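Local structure of BIFUNCTIONAL PROTEIN Proline utilization A (PutA) (Corynebacterium freiburgense, 5UX5) at residues A310-W315 with R963-V968; T583-V588 with D663-I668; D16-Q21 with E446-R451. The protein catalyses both steps of proline oxidation to glutamate, joining an FAD-dependent proline dehydrogenase and an NAD-dependent glutamate semialdehyde dehydrogenase in one chain. All blocks are in the same frame, centred on the assembly; numbering follows the deposited sequence.

Contact 1: residues A310-W315 with R963-V968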
loop_
_atom_site.group_PDB
_atom_site.type_symbol
_atom_site.label_atom_id
_atom_site.label_comp_id
_atom_site.label_asym_id
_atom_site.label_seq_id
_atom_site.Cartn_x
_atom_site.Cartn_y
_atom_site.Cartn_z
ATOM N N ALA A 310 -5.272 -9.513 0.263
ATOM C CA ALA A 310 -5.428 -9.955 1.643
ATOM C C ALA A 310 -4.090 -9.998 2.377
ATOM O O ALA A 310 -3.950 -9.419 3.465
ATOM C CB ALA A 310 -6.108 -11.327 1.684
ATOM N N GLU A 311 -3.090 -10.682 1.807
ATOM C CA GLU A 311 -1.841 -10.846 2.548
ATOM C C GLU A 311 -1.183 -9.491 2.841
ATOM O O GLU A 311 -0.639 -9.286 3.931
ATOM C CB GLU A 311 -0.874 -11.770 1.791
ATOM C CG GLU A 311 0.454 -12.001 2.560
ATOM C CD GLU A 311 1.443 -12.865 1.807
ATOM O OE1 GLU A 311 2.158 -13.662 2.457
ATOM O OE2 GLU A 311 1.511 -12.745 0.562
ATOM N N LEU A 312 -1.289 -8.529 1.917
ATOM C CA LEU A 312 -0.714 -7.207 2.144
ATOM C C LEU A 312 -1.355 -6.499 3.333
ATOM O O LEU A 312 -0.671 -5.786 4.075
ATOM C CB LEU A 312 -0.866 -6.331 0.897
ATOM C CG LEU A 312 0.089 -6.622 -0.274
ATOM C CD1 LEU A 312 -0.200 -5.753 -1.479
ATOM C CD2 LEU A 312 1.589 -6.539 0.135
ATOM N N HIS A 313 -2.670 -6.618 3.489
ATOM C CA HIS A 313 -3.415 -5.873 4.501
ATOM C C HIS A 313 -3.639 -6.630 5.788
ATOM O O HIS A 313 -4.217 -6.062 6.717
ATOM C CB HIS A 313 -4.787 -5.458 3.963
ATOM C CG HIS A 313 -4.721 -4.392 2.936
ATOM N ND1 HIS A 313 -4.402 -4.646 1.622
ATOM C CD2 HIS A 313 -4.936 -3.058 3.029
ATOM C CE1 HIS A 313 -4.405 -3.508 0.951
ATOM N NE2 HIS A 313 -4.740 -2.532 1.780
ATOM N N GLY A 314 -3.283 -7.902 5.840
ATOM C CA GLY A 314 -3.604 -8.699 6.995
ATOM C C GLY A 314 -5.052 -9.096 7.068
ATOM O O GLY A 314 -5.619 -9.147 8.162
ATOM N N TRP A 315 -5.665 -9.376 5.929
ATOM C CA TRP A 315 -7.059 -9.766 5.851
ATOM C C TRP A 315 -7.147 -11.187 5.338
ATOM O O TRP A 315 -6.202 -11.690 4.726
ATOM C CB TRP A 315 -7.836 -8.864 4.895
ATOM C CG TRP A 315 -7.926 -7.438 5.267
ATOM C CD1 TRP A 315 -7.916 -6.916 6.525
ATOM C CD2 TRP A 315 -8.076 -6.327 4.365
ATOM N NE1 TRP A 315 -8.052 -5.547 6.459
ATOM C CE2 TRP A 315 -8.158 -5.168 5.144
ATOM C CE3 TRP A 315 -8.167 -6.208 2.975
ATOM C CZ2 TRP A 315 -8.290 -3.901 4.578
ATOM C CZ3 TRP A 315 -8.287 -4.956 2.423
ATOM C CH2 TRP A 315 -8.348 -3.820 3.216
ATOM N N ARG A 963 4.331 -13.919 1.189
ATOM C CA ARG A 963 4.518 -14.549 -0.121
ATOM C C ARG A 963 4.671 -13.505 -1.232
ATOM O O ARG A 963 5.624 -13.556 -2.012
ATOM C CB ARG A 963 3.362 -15.508 -0.414
ATOM C CG ARG A 963 3.610 -16.973 0.006
ATOM C CD ARG A 963 2.307 -17.784 0.289
ATOM N NE ARG A 963 1.664 -17.363 1.543
ATOM C CZ ARG A 963 0.488 -16.733 1.639
ATOM N NH1 ARG A 963 0.014 -16.391 2.840
ATOM N NH2 ARG A 963 -0.218 -16.434 0.540
ATOM N N CYS A 964 3.788 -12.507 -1.283
ATOM C CA CYS A 964 3.710 -11.657 -2.469
ATOM C C CYS A 964 4.726 -10.515 -2.477
ATOM O O CYS A 964 4.864 -9.827 -3.494
ATOM C CB CYS A 964 2.310 -11.056 -2.578
ATOM S SG CYS A 964 1.977 -9.939 -1.206
ATOM N N GLU A 965 5.427 -10.279 -1.378
ATOM C CA GLU A 965 6.316 -9.132 -1.298
ATOM C C GLU A 965 7.528 -9.496 -0.449
ATOM O O GLU A 965 7.391 -9.825 0.728
ATOM C CB GLU A 965 5.576 -7.939 -0.715
ATOM C CG GLU A 965 6.368 -6.680 -0.637
ATOM C CD GLU A 965 5.525 -5.530 -0.176
ATOM O OE1 GLU A 965 5.313 -5.373 1.057
ATOM O OE2 GLU A 965 5.033 -4.790 -1.067
ATOM N N SER A 966 8.708 -9.429 -1.049
ATOM C CA SER A 966 9.964 -9.589 -0.327
ATOM C C SER A 966 10.296 -8.304 0.418
ATOM O O SER A 966 10.368 -7.234 -0.187
ATOM C CB SER A 966 11.086 -9.941 -1.296
ATOM O OG SER A 966 12.316 -9.900 -0.616
ATOM N N ASN A 967 10.478 -8.394 1.729
ATOM C CA ASN A 967 10.809 -7.222 2.539
ATOM C C ASN A 967 12.086 -7.499 3.333
ATOM O O ASN A 967 12.042 -8.175 4.368
ATOM C CB ASN A 967 9.628 -6.837 3.428
ATOM C CG ASN A 967 8.434 -6.309 2.603
ATOM O OD1 ASN A 967 8.505 -5.214 2.044
ATOM N ND2 ASN A 967 7.341 -7.071 2.554
ATOM N N VAL A 968 13.208 -6.931 2.863
ATOM C CA VAL A 968 14.563 -7.239 3.336
ATOM C C VAL A 968 15.118 -6.113 4.208
ATOM O O VAL A 968 14.981 -4.928 3.886
ATOM C CB VAL A 968 15.488 -7.510 2.131
ATOM C CG1 VAL A 968 16.915 -7.543 2.530
ATOM C CG2 VAL A 968 15.109 -8.838 1.494
#
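Glu311 sets CG anti to its backbone N (chi1 -179°) and stays extended beyond it, so the carboxylate stands clear of helix 303-313 and meets the turn at Arg963 and Cys964. Each oxygen takes one backbone N-H: Arg963 N reaches Glu311 OE1 at 2.5 Å, fairly straight at 163°, and Cys964 N reaches Glu311 OE2 at 2.9 Å. Both donors come from above the carboxylate plane. A glutamate suits the place, since its reach spans the gap to the turn and its two oxygens can serve successive amides.

Arg963 bends at chi3 and folds back over the same group. Its guanidinium lies stacked on the carboxylate, the two planes only 19° apart, with Glu311 OE1 3.5 Å from Arg963 NH1. No N-H points at that oxygen, so the salt bridge is one of charge alone, and together with the two amides it would be expected to favour the ionised acid.

Beside this polar grip, Cys964 puts SG between its own backbone N and carbonyl carbon, where Leu312 CD2 meets Cys964 SG at 3.7 Å. The small, weakly polar thiol fits between leucine and carboxylate. Leu312 CD2 also lies 4.0 Å from Glu965 OE1, which accepts from Asn967 ND2 at 3.0 Å while Glu965 OE2 bridges to Arg875. Past Leu312 the helix ends, Gly314 being the first residue to leave helical geometry, with the positive phi that favours glycine.

Strand 965-980 pairs antiparallel with strand 1056-1064, and Leu312 O is held by Arg884. The contact joins two parts of the protein: a helix of the proline dehydrogenase TIM barrel docks on the turn leading into a strand of the C-terminal region.

Contact 2: residues T583-V588 with D663-I668; sequences TPHNLV and DVDAII
The His585 ring carries Asp665 CB over one face, a CH-pi contact 3.8 Å from Asp665 CB to the centroid of the His585 ring. Ala666 CB approaches the same ring obliquely, 3.7 Å from His585 CE1, a methyl being small enough to fit beside the imidazole. The Asp665 carboxylate is tilted 33° from the ring and slides past it toward the backbone of Asn586 and Leu587.

There Asp665 OD2 accepts two bonds, from Asn586 N at 2.8 Å, met from above the carboxylate plane, and from Leu587 N at 3.2 Å, on the anti lone pair. The short aspartate thus binds the amides where strand 580-591 is broken, while Asp665 N donates to Leu587 O at 2.9 Å, in the carbonyl plane.

Apolar branches also meet: Leu587 CD2 touches Val664 CG2 at 4.0 Å, and Val588 CG1 touches Ile668 CD1 at 3.8 Å. Buried, branched apolar side chains suit the sheet interior, where Leu587 packs against helix 499-511 and Val588 against helix 599-611.

Strand 580-591 runs parallel to both 614-618 and 666-670, the arrangement of the Rossmann-type, NAD-binding sheet of aldehyde dehydrogenases; the side chain of Ile668 is about 10 Å from the bound NAD.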
loop_
_atom_site.group_PDB
_atom_site.type_symbol
_atom_site.label_atom_id
_atom_site.label_comp_id
_atom_site.label_asym_id
_atom_site.label_seq_id
_atom_site.Cartn_x
_atom_site.Cartn_y
_atom_site.Cartn_z
ATOM N N THR A 583 21.926 1.106 29.220
ATOM C CA THR A 583 21.410 1.983 30.268
ATOM C C THR A 583 20.595 3.078 29.603
ATOM O O THR A 583 21.168 3.904 28.862
ATOM C CB THR A 583 22.548 2.568 31.099
ATOM O OG1 THR A 583 23.278 1.486 31.687
ATOM C CG2 THR A 583 22.006 3.488 32.196
ATOM N N PRO A 584 19.286 3.127 29.828
ATOM C CA PRO A 584 18.456 4.127 29.143
ATOM C C PRO A 584 18.717 5.544 29.615
ATOM O O PRO A 584 19.157 5.792 30.741
ATOM C CB PRO A 584 17.025 3.710 29.497
ATOM C CG PRO A 584 17.159 2.918 30.789
ATOM C CD PRO A 584 18.485 2.184 30.628
ATOM N N HIS A 585 18.442 6.477 28.710
ATOM C CA HIS A 585 18.233 7.881 29.027
ATOM C C HIS A 585 17.162 8.026 30.111
ATOM O O HIS A 585 16.321 7.137 30.295
ATOM C CB HIS A 585 17.764 8.638 27.771
ATOM C CG HIS A 585 18.776 8.718 26.674
ATOM N ND1 HIS A 585 18.417 8.811 25.346
ATOM C CD2 HIS A 585 20.127 8.776 26.703
ATOM C CE1 HIS A 585 19.505 8.890 24.600
ATOM N NE2 HIS A 585 20.554 8.874 25.401
ATOM N N ASN A 586 17.153 9.161 30.806
ATOM C CA ASN A 586 16.068 9.462 31.727
ATOM C C ASN A 586 14.882 10.151 31.058
ATOM O O ASN A 586 13.733 9.893 31.442
ATOM C CB ASN A 586 16.611 10.308 32.868
ATOM C CG ASN A 586 17.589 9.528 33.717
ATOM O OD1 ASN A 586 17.456 8.307 33.852
ATOM N ND2 ASN A 586 18.566 10.211 34.297
ATOM N N LEU A 587 15.132 10.992 30.052
ATOM C CA LEU A 587 14.109 11.862 29.475
ATOM C C LEU A 587 14.409 12.087 27.999
ATOM O O LEU A 587 15.521 12.490 27.650
ATOM C CB LEU A 587 14.048 13.209 30.210
ATOM C CG LEU A 587 13.128 14.346 29.764
ATOM C CD1 LEU A 587 11.642 13.974 29.698
ATOM C CD2 LEU A 587 13.320 15.525 30.691
ATOM N N VAL A 588 13.427 11.819 27.140
ATOM C CA VAL A 588 13.505 12.127 25.719
ATOM C C VAL A 588 12.406 13.122 25.363
ATOM O O VAL A 588 11.273 12.991 25.832
ATOM C CB VAL A 588 13.371 10.859 24.868
ATOM C CG1 VAL A 588 13.278 11.242 23.398
ATOM C CG2 VAL A 588 14.542 9.914 25.139
ATOM N N ASP A 663 18.627 18.776 31.138
ATOM C CA ASP A 663 18.217 17.444 31.570
ATOM C C ASP A 663 17.448 16.666 30.508
ATOM O O ASP A 663 16.802 15.666 30.840
ATOM C CB ASP A 663 17.358 17.519 32.831
ATOM C CG ASP A 663 18.068 18.202 33.979
ATOM O OD1 ASP A 663 19.280 17.948 34.160
ATOM O OD2 ASP A 663 17.411 19.005 34.693
ATOM N N VAL A 664 17.452 17.111 29.259
ATOM C CA VAL A 664 16.864 16.325 28.182
ATOM C C VAL A 664 17.992 15.530 27.529
ATOM O O VAL A 664 18.966 16.112 27.045
ATOM C CB VAL A 664 16.119 17.220 27.173
ATOM C CG1 VAL A 664 15.735 16.451 25.960
ATOM C CG2 VAL A 664 14.882 17.817 27.822
ATOM N N ASP A 665 17.878 14.200 27.547
ATOM C CA ASP A 665 18.970 13.365 27.069
ATOM C C ASP A 665 18.950 13.195 25.563
ATOM O O ASP A 665 20.012 13.009 24.948
ATOM C CB ASP A 665 18.935 11.996 27.748
ATOM C CG ASP A 665 19.088 12.104 29.236
ATOM O OD1 ASP A 665 20.050 12.775 29.658
ATOM O OD2 ASP A 665 18.251 11.550 29.985
ATOM N N ALA A 666 17.784 13.294 24.943
ATOM C CA ALA A 666 17.758 13.227 23.488
ATOM C C ALA A 666 16.501 13.888 22.965
ATOM O O ALA A 666 15.466 13.922 23.638
ATOM C CB ALA A 666 17.818 11.793 22.971
ATOM N N ILE A 667 16.602 14.375 21.738
ATOM C CA ILE A 667 15.467 14.874 20.983
ATOM C C ILE A 667 15.258 13.931 19.813
ATOM O O ILE A 667 16.217 13.605 19.096
ATOM C CB ILE A 667 15.702 16.306 20.483
ATOM C CG1 ILE A 667 15.788 17.270 21.661
ATOM C CG2 ILE A 667 14.592 16.716 19.513
ATOM C CD1 ILE A 667 16.218 18.658 21.262
ATOM N N ILE A 668 14.029 13.435 19.673
ATOM C CA ILE A 668 13.572 12.791 18.451
ATOM C C ILE A 668 12.760 13.822 17.676
ATOM O O ILE A 668 11.744 14.318 18.177
ATOM C CB ILE A 668 12.726 11.551 18.738
ATOM C CG1 ILE A 668 13.492 10.544 19.597
ATOM C CG2 ILE A 668 12.296 10.950 17.426
ATOM C CD1 ILE A 668 12.620 9.407 20.079
#

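Contact 3: residues D16-Q21 with E446-R451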
loop_
_atom_site.group_PDB
_atom_site.type_symbol
_atom_site.label_atom_id
_atom_site.label_comp_id
_atom_site.label_asym_id
_atom_site.label_seq_id
_atom_site.Cartn_x
_atom_site.Cartn_y
_atom_site.Cartn_z
ATOM N N ASP A 16 -33.005 -32.599 -5.129
ATOM C CA ASP A 16 -33.060 -32.819 -6.573
ATOM C C ASP A 16 -31.680 -33.168 -7.128
ATOM O O ASP A 16 -31.533 -34.128 -7.891
ATOM C CB ASP A 16 -33.661 -31.600 -7.274
ATOM C CG ASP A 16 -35.127 -31.419 -6.947
ATOM O OD1 ASP A 16 -35.806 -32.440 -6.703
ATOM O OD2 ASP A 16 -35.604 -30.265 -6.912
ATOM N N LEU A 17 -30.651 -32.406 -6.749
ATOM C CA LEU A 17 -29.293 -32.710 -7.206
ATOM C C LEU A 17 -28.861 -34.127 -6.808
ATOM O O LEU A 17 -28.255 -34.844 -7.613
ATOM C CB LEU A 17 -28.310 -31.669 -6.654
ATOM C CG LEU A 17 -28.077 -30.449 -7.530
ATOM C CD1 LEU A 17 -27.011 -29.585 -6.934
ATOM C CD2 LEU A 17 -27.625 -30.915 -8.890
ATOM N N GLU A 18 -29.124 -34.539 -5.563
ATOM C CA GLU A 18 -28.810 -35.916 -5.176
ATOM C C GLU A 18 -29.499 -36.936 -6.079
ATOM O O GLU A 18 -28.893 -37.947 -6.452
ATOM C CB GLU A 18 -29.165 -36.173 -3.707
ATOM C CG GLU A 18 -28.052 -35.729 -2.745
ATOM C CD GLU A 18 -28.250 -34.358 -2.153
ATOM O OE1 GLU A 18 -27.448 -33.990 -1.271
ATOM O OE2 GLU A 18 -29.159 -33.626 -2.596
ATOM N N ASN A 19 -30.752 -36.687 -6.461
ATOM C CA ASN A 19 -31.441 -37.656 -7.298
ATOM C C ASN A 19 -30.951 -37.614 -8.741
ATOM O O ASN A 19 -30.854 -38.662 -9.394
ATOM C CB ASN A 19 -32.956 -37.425 -7.243
ATOM C CG ASN A 19 -33.547 -37.627 -5.841
ATOM O OD1 ASN A 19 -33.066 -38.451 -5.042
ATOM N ND2 ASN A 19 -34.600 -36.862 -5.539
ATOM N N LEU A 20 -30.570 -36.440 -9.237
ATOM C CA LEU A 20 -30.150 -36.317 -10.628
ATOM C C LEU A 20 -28.683 -36.649 -10.828
ATOM O O LEU A 20 -28.225 -36.690 -11.974
ATOM C CB LEU A 20 -30.429 -34.893 -11.129
ATOM C CG LEU A 20 -31.871 -34.374 -11.031
ATOM C CD1 LEU A 20 -31.934 -32.963 -11.510
ATOM C CD2 LEU A 20 -32.859 -35.222 -11.849
ATOM N N GLN A 21 -27.975 -36.972 -9.745
ATOM C CA GLN A 21 -26.517 -37.032 -9.765
ATOM C C GLN A 21 -25.985 -37.934 -10.875
ATOM O O GLN A 21 -25.011 -37.587 -11.554
ATOM C CB GLN A 21 -26.034 -37.511 -8.402
ATOM C CG GLN A 21 -24.703 -36.986 -7.985
ATOM C CD GLN A 21 -24.363 -37.395 -6.570
ATOM O OE1 GLN A 21 -23.898 -36.577 -5.775
ATOM N NE2 GLN A 21 -24.575 -38.674 -6.249
ATOM N N GLU A 446 -18.635 -34.947 -4.591
ATOM C CA GLU A 446 -18.359 -34.319 -3.307
ATOM C C GLU A 446 -18.944 -32.913 -3.242
ATOM O O GLU A 446 -19.419 -32.485 -2.182
ATOM C CB GLU A 446 -16.850 -34.296 -3.045
ATOM C CG GLU A 446 -16.468 -33.909 -1.609
ATOM C CD GLU A 446 -16.989 -34.898 -0.565
ATOM O OE1 GLU A 446 -17.010 -36.114 -0.861
ATOM O OE2 GLU A 446 -17.387 -34.463 0.544
ATOM N N SER A 447 -18.896 -32.165 -4.348
ATOM C CA SER A 447 -19.443 -30.815 -4.304
ATOM C C SER A 447 -20.961 -30.832 -4.175
ATOM O O SER A 447 -21.543 -29.899 -3.613
ATOM C CB SER A 447 -19.009 -30.034 -5.538
ATOM O OG SER A 447 -19.484 -30.656 -6.709
ATOM N N VAL A 448 -21.614 -31.884 -4.668
ATOM C CA VAL A 448 -23.055 -32.026 -4.474
ATOM C C VAL A 448 -23.385 -32.175 -2.990
ATOM O O VAL A 448 -24.365 -31.602 -2.493
ATOM C CB VAL A 448 -23.582 -33.213 -5.308
ATOM C CG1 VAL A 448 -25.016 -33.589 -4.905
ATOM C CG2 VAL A 448 -23.507 -32.887 -6.788
ATOM N N ALA A 449 -22.561 -32.931 -2.260
ATOM C CA ALA A 449 -22.786 -33.141 -0.833
ATOM C C ALA A 449 -22.471 -31.894 0.003
ATOM O O ALA A 449 -23.129 -31.661 1.025
ATOM C CB ALA A 449 -21.958 -34.331 -0.351
ATOM N N GLN A 450 -21.470 -31.089 -0.389
ATOM C CA GLN A 450 -21.121 -29.928 0.420
ATOM C C GLN A 450 -21.938 -28.688 0.085
ATOM O O GLN A 450 -21.875 -27.708 0.835
ATOM C CB GLN A 450 -19.632 -29.601 0.273
ATOM C CG GLN A 450 -18.727 -30.692 0.793
ATOM C CD GLN A 450 -19.073 -31.120 2.223
ATOM O OE1 GLN A 450 -19.211 -30.289 3.126
ATOM N NE2 GLN A 450 -19.218 -32.430 2.424
ATOM N N ARG A 451 -22.732 -28.739 -0.984
ATOM C CA ARG A 451 -23.500 -27.607 -1.500
ATOM C C ARG A 451 -24.146 -26.726 -0.430
ATOM O O ARG A 451 -24.014 -25.505 -0.463
ATOM C CB ARG A 451 -24.556 -28.187 -2.443
ATOM C CG ARG A 451 -25.794 -27.372 -2.660
ATOM C CD ARG A 451 -26.779 -28.169 -3.497
ATOM N NE ARG A 451 -26.636 -29.593 -3.221
ATOM C CZ ARG A 451 -27.624 -30.480 -3.294
ATOM N NH1 ARG A 451 -28.847 -30.109 -3.644
ATOM N NH2 ARG A 451 -27.376 -31.746 -3.014
#
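Glu446, on the outer side of its helix, turns away from helix 16-21. Ser447, small enough to sit close under helix 323-337, ties its hydroxyl back to Phe444 O.

Val448 is the first residue to face the partner. Val448 CA is 6.8 Å from Leu17 CA, the nearest CA pair across the two segments. Val448 CG1, anti to the backbone N, lies 4.2 Å from Leu17 CB, and the extended Gln21 side chain crosses the same methyl obliquely with OE1. A compact beta-branched residue fits here, where the axes of segments 16-21 and 446-450 come within 10.0 Å, their N-to-C directions 162° apart. This is an antiparallel helix pair laid against the proline dehydrogenase barrel: Leu17 also touches Asp335 of helix 323-337 and Ser359 of helix 354-367, while Asp16 bridges to Arg367.

Gln450 NE2 makes a weak bond back to Glu446 OE2. Arg451 follows, its long side chain bent at chi3 (32°) and turned back along the helix. Arg451 NE donates to Val448 O at 3.1 Å, on a carbonyl lone pair and within the guanidinium plane, which restrains the group; NH2, less surely placed, lies where it can bond to the same oxygen and would help hold the rotation. The guanidinium presents one face to Leu17, with Arg451 NH1 3.4 Å from Leu17 CB, and its edge to Glu18.

Glu18, bent at chi2, brings its carboxylate round so that Glu18 OE2 makes a salt bridge with Arg451 NH2 at 2.6 Å, a length that shares the uncertainty of that nitrogen; the two planes stand 42° apart. Arg451 NH1 pairs with Asp335 of helix 323-337, so the arginine's charge is shared between two acids on different helices.

Overall arrangement
The three contacts are spread along the length of the molecule. Contact 1 lies near the centre of the molecule, about 10 Å from it, its own centre 36 Å from that of contact 2 and 38 Å from that of contact 3, while the centres of contacts 2 and 3 are 70 Å apart on opposite sides. In sequence, contact 3 closes before contact 2 opens; contact 2 is nested within the loop closed by contact 1, which crosses contact 3. Contact 3 belongs to the FAD-bearing barrel region and contact 2 to the NAD-bearing sheet, whereas contact 1 ties the barrel to the C-terminal region, consistent with a bifunctional enzyme that channels its intermediate between two sites.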